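CymD (Pseudomonas putida, PDB 6Z34) forms an outer-membrane beta-barrel channel of the FadL family that probably takes up monoaromatic hydrocarbons by lateral diffusion during their biodegradation. Local coordinates at residues A[165-171]-A[200-206]. Coordinates in Å, arbitrary orientation, origin at the centre of the assembly. Residues are numbered along the deposited sequence.
Sequences NLGLLLD and AGYLSAD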
loop_
_atom_site.group_PDB
_atom_site.type_symbol
_atom_site.label_atom_id
_atom_site.label_comp_id
_atom_site.label_asym_id
_atom_site.label_seq_id
_atom_site.Cartn_x
_atom_site.Cartn_y
_atom_site.Cartn_z
ATOM N N ASN A 165 2.266 12.680 -6.259
ATOM C CA ASN A 165 1.890 14.075 -6.432
ATOM C C ASN A 165 1.945 14.735 -5.064
ATOM O O ASN A 165 1.525 14.144 -4.066
ATOM C CB ASN A 165 0.472 14.220 -7.010
ATOM C CG ASN A 165 0.356 13.743 -8.445
ATOM O OD1 ASN A 165 1.345 13.648 -9.169
ATOM N ND2 ASN A 165 -0.874 13.474 -8.875
ATOM N N LEU A 166 2.478 15.950 -5.005
ATOM C CA LEU A 166 2.643 16.575 -3.703
ATOM C C LEU A 166 2.564 18.080 -3.830
ATOM O O LEU A 166 2.807 18.655 -4.898
ATOM C CB LEU A 166 3.965 16.174 -3.040
ATOM C CG LEU A 166 5.304 16.621 -3.640
ATOM C CD1 LEU A 166 5.767 18.043 -3.286
ATOM C CD2 LEU A 166 6.335 15.603 -3.214
ATOM N N GLY A 167 2.230 18.697 -2.697
ATOM C CA GLY A 167 2.294 20.128 -2.480
ATOM C C GLY A 167 2.848 20.374 -1.093
ATOM O O GLY A 167 2.490 19.680 -0.138
ATOM N N LEU A 168 3.731 21.354 -0.962
ATOM C CA LEU A 168 4.426 21.550 0.303
ATOM C C LEU A 168 4.612 23.044 0.513
ATOM O O LEU A 168 5.314 23.696 -0.263
ATOM C CB LEU A 168 5.762 20.813 0.302
ATOM C CG LEU A 168 6.643 21.167 1.496
ATOM C CD1 LEU A 168 6.060 20.584 2.758
ATOM C CD2 LEU A 168 8.061 20.674 1.289
ATOM N N LEU A 169 3.971 23.582 1.544
ATOM C CA LEU A 169 4.068 24.997 1.875
ATOM C C LEU A 169 5.079 25.184 2.996
ATOM O O LEU A 169 5.004 24.516 4.034
ATOM C CB LEU A 169 2.709 25.567 2.286
ATOM C CG LEU A 169 2.538 27.091 2.255
ATOM C CD1 LEU A 169 3.174 27.786 3.471
ATOM C CD2 LEU A 169 3.083 27.676 0.950
ATOM N N LEU A 170 6.013 26.105 2.786
ATOM C CA LEU A 170 7.041 26.412 3.768
ATOM C C LEU A 170 7.095 27.917 3.963
ATOM O O LEU A 170 7.452 28.656 3.040
ATOM C CB LEU A 170 8.395 25.864 3.332
ATOM C CG LEU A 170 8.472 24.352 3.553
ATOM C CD1 LEU A 170 9.888 23.880 3.319
ATOM C CD2 LEU A 170 7.997 23.979 4.955
ATOM N N ASP A 171 6.741 28.363 5.164
ATOM C CA ASP A 171 6.730 29.777 5.480
ATOM C C ASP A 171 8.148 30.266 5.766
ATOM O O ASP A 171 9.107 29.488 5.855
ATOM C CB ASP A 171 5.790 30.054 6.656
ATOM C CG ASP A 171 6.480 29.967 8.005
ATOM O OD1 ASP A 171 7.278 29.038 8.222
ATOM O OD2 ASP A 171 6.218 30.844 8.859
ATOM N N ALA A 200 5.911 32.903 1.842
ATOM C CA ALA A 200 5.964 31.448 1.819
ATOM C C ALA A 200 6.457 30.983 0.461
ATOM O O ALA A 200 6.250 31.650 -0.555
ATOM C CB ALA A 200 4.597 30.815 2.106
ATOM N N GLY A 201 7.115 29.831 0.466
ATOM C CA GLY A 201 7.416 29.105 -0.751
ATOM C C GLY A 201 6.480 27.912 -0.860
ATOM O O GLY A 201 6.196 27.244 0.131
ATOM N N TYR A 202 5.992 27.669 -2.072
ATOM C CA TYR A 202 5.085 26.558 -2.334
ATOM C C TYR A 202 5.699 25.646 -3.388
ATOM O O TYR A 202 5.859 26.047 -4.544
ATOM C CB TYR A 202 3.713 27.056 -2.781
ATOM C CG TYR A 202 2.691 25.956 -2.761
ATOM C CD1 TYR A 202 2.331 25.347 -1.565
ATOM C CD2 TYR A 202 2.112 25.495 -3.937
ATOM C CE1 TYR A 202 1.406 24.322 -1.536
ATOM C CE2 TYR A 202 1.183 24.463 -3.922
ATOM C CZ TYR A 202 0.834 23.882 -2.719
ATOM O OH TYR A 202 -0.087 22.862 -2.686
ATOM N N LEU A 203 6.036 24.425 -2.986
ATOM C CA LEU A 203 6.467 23.391 -3.920
ATOM C C LEU A 203 5.258 22.582 -4.362
ATOM O O LEU A 203 4.596 21.952 -3.537
ATOM C CB LEU A 203 7.511 22.478 -3.291
ATOM C CG LEU A 203 8.140 21.516 -4.288
ATOM C CD1 LEU A 203 9.048 22.290 -5.214
ATOM C CD2 LEU A 203 8.910 20.405 -3.551
ATOM N N SER A 204 4.970 22.614 -5.658
ATOM C CA SER A 204 3.811 21.966 -6.251
ATOM C C SER A 204 4.305 20.971 -7.288
ATOM O O SER A 204 5.128 21.323 -8.139
ATOM C CB SER A 204 2.876 23.000 -6.898
ATOM O OG SER A 204 1.790 22.366 -7.548
ATOM N N ALA A 205 3.822 19.722 -7.213
ATOM C CA ALA A 205 4.332 18.708 -8.141
ATOM C C ALA A 205 3.201 17.705 -8.368
ATOM O O ALA A 205 3.139 16.633 -7.758
ATOM C CB ALA A 205 5.602 18.043 -7.614
ATOM N N ASP A 206 2.303 18.067 -9.281
ATOM C CA ASP A 206 1.008 17.414 -9.419
ATOM C C ASP A 206 0.653 17.274 -10.895
ATOM O O ASP A 206 0.553 18.286 -11.603
ATOM C CB ASP A 206 -0.060 18.224 -8.680
ATOM C CG ASP A 206 -1.213 17.375 -8.197
ATOM O OD1 ASP A 206 -1.391 16.253 -8.705
ATOM O OD2 ASP A 206 -1.950 17.840 -7.306
#
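Antiparallel strands alternate hydrogen-bonded with non-hydrogen-bonded pairs, as 165-171 and 200-206 illustrate. At Asn165 the CA lies 3.1 Å from Ala205 O in a CA-H...O contact; Asn165 ND2 and Asp206 OD1 are 2.8 Å apart, but at too poor an angle for a hydrogen bond, and Asp206 OD2 bonds Tyr131. Leu166 opens the ladder: its N donates to Ala205 O (2.9 Å) and its O accepts from Ala205 N (2.7 Å). On the same face Leu166 CD1 reaches Leu203 CD2 at 3.9 Å. Gly167 faces Ser204 in a non-hydrogen-bonded pair; a CB here would come 2.3 Å from Tyr202 OH, which sits 3.6 Å from Gly167 CA and hydrogen-bonds Glu129 O. Leu168 repeats the two-way bonding, Leu168 N to Leu203 O 2.8 Å and Leu203 N to Leu168 O 2.9 Å. In this FadL-family barrel the two are neighbours in the meandering sheet, about 24 Å from the chain centre to the contact centre, flanked by 131-146 and 234-259; the connection from 151-171 to 198-229 carries helices 172-180 and 188-193. Leu169 turns to the other face, where Leu169 CD2 lies 3.5 Å from Tyr202 CD1 at the ring edge and Leu169 CD1 packs 3.6 Å from Ala200 CB. Leu170 makes the last hydrogen-bonded pair: Leu170 N to Gly201 O 2.9 Å, Gly201 N to Leu170 O 2.8 Å. Asp171, opposite Ala200, N-caps helix 172-180, its OD1 accepting from Gln174 N.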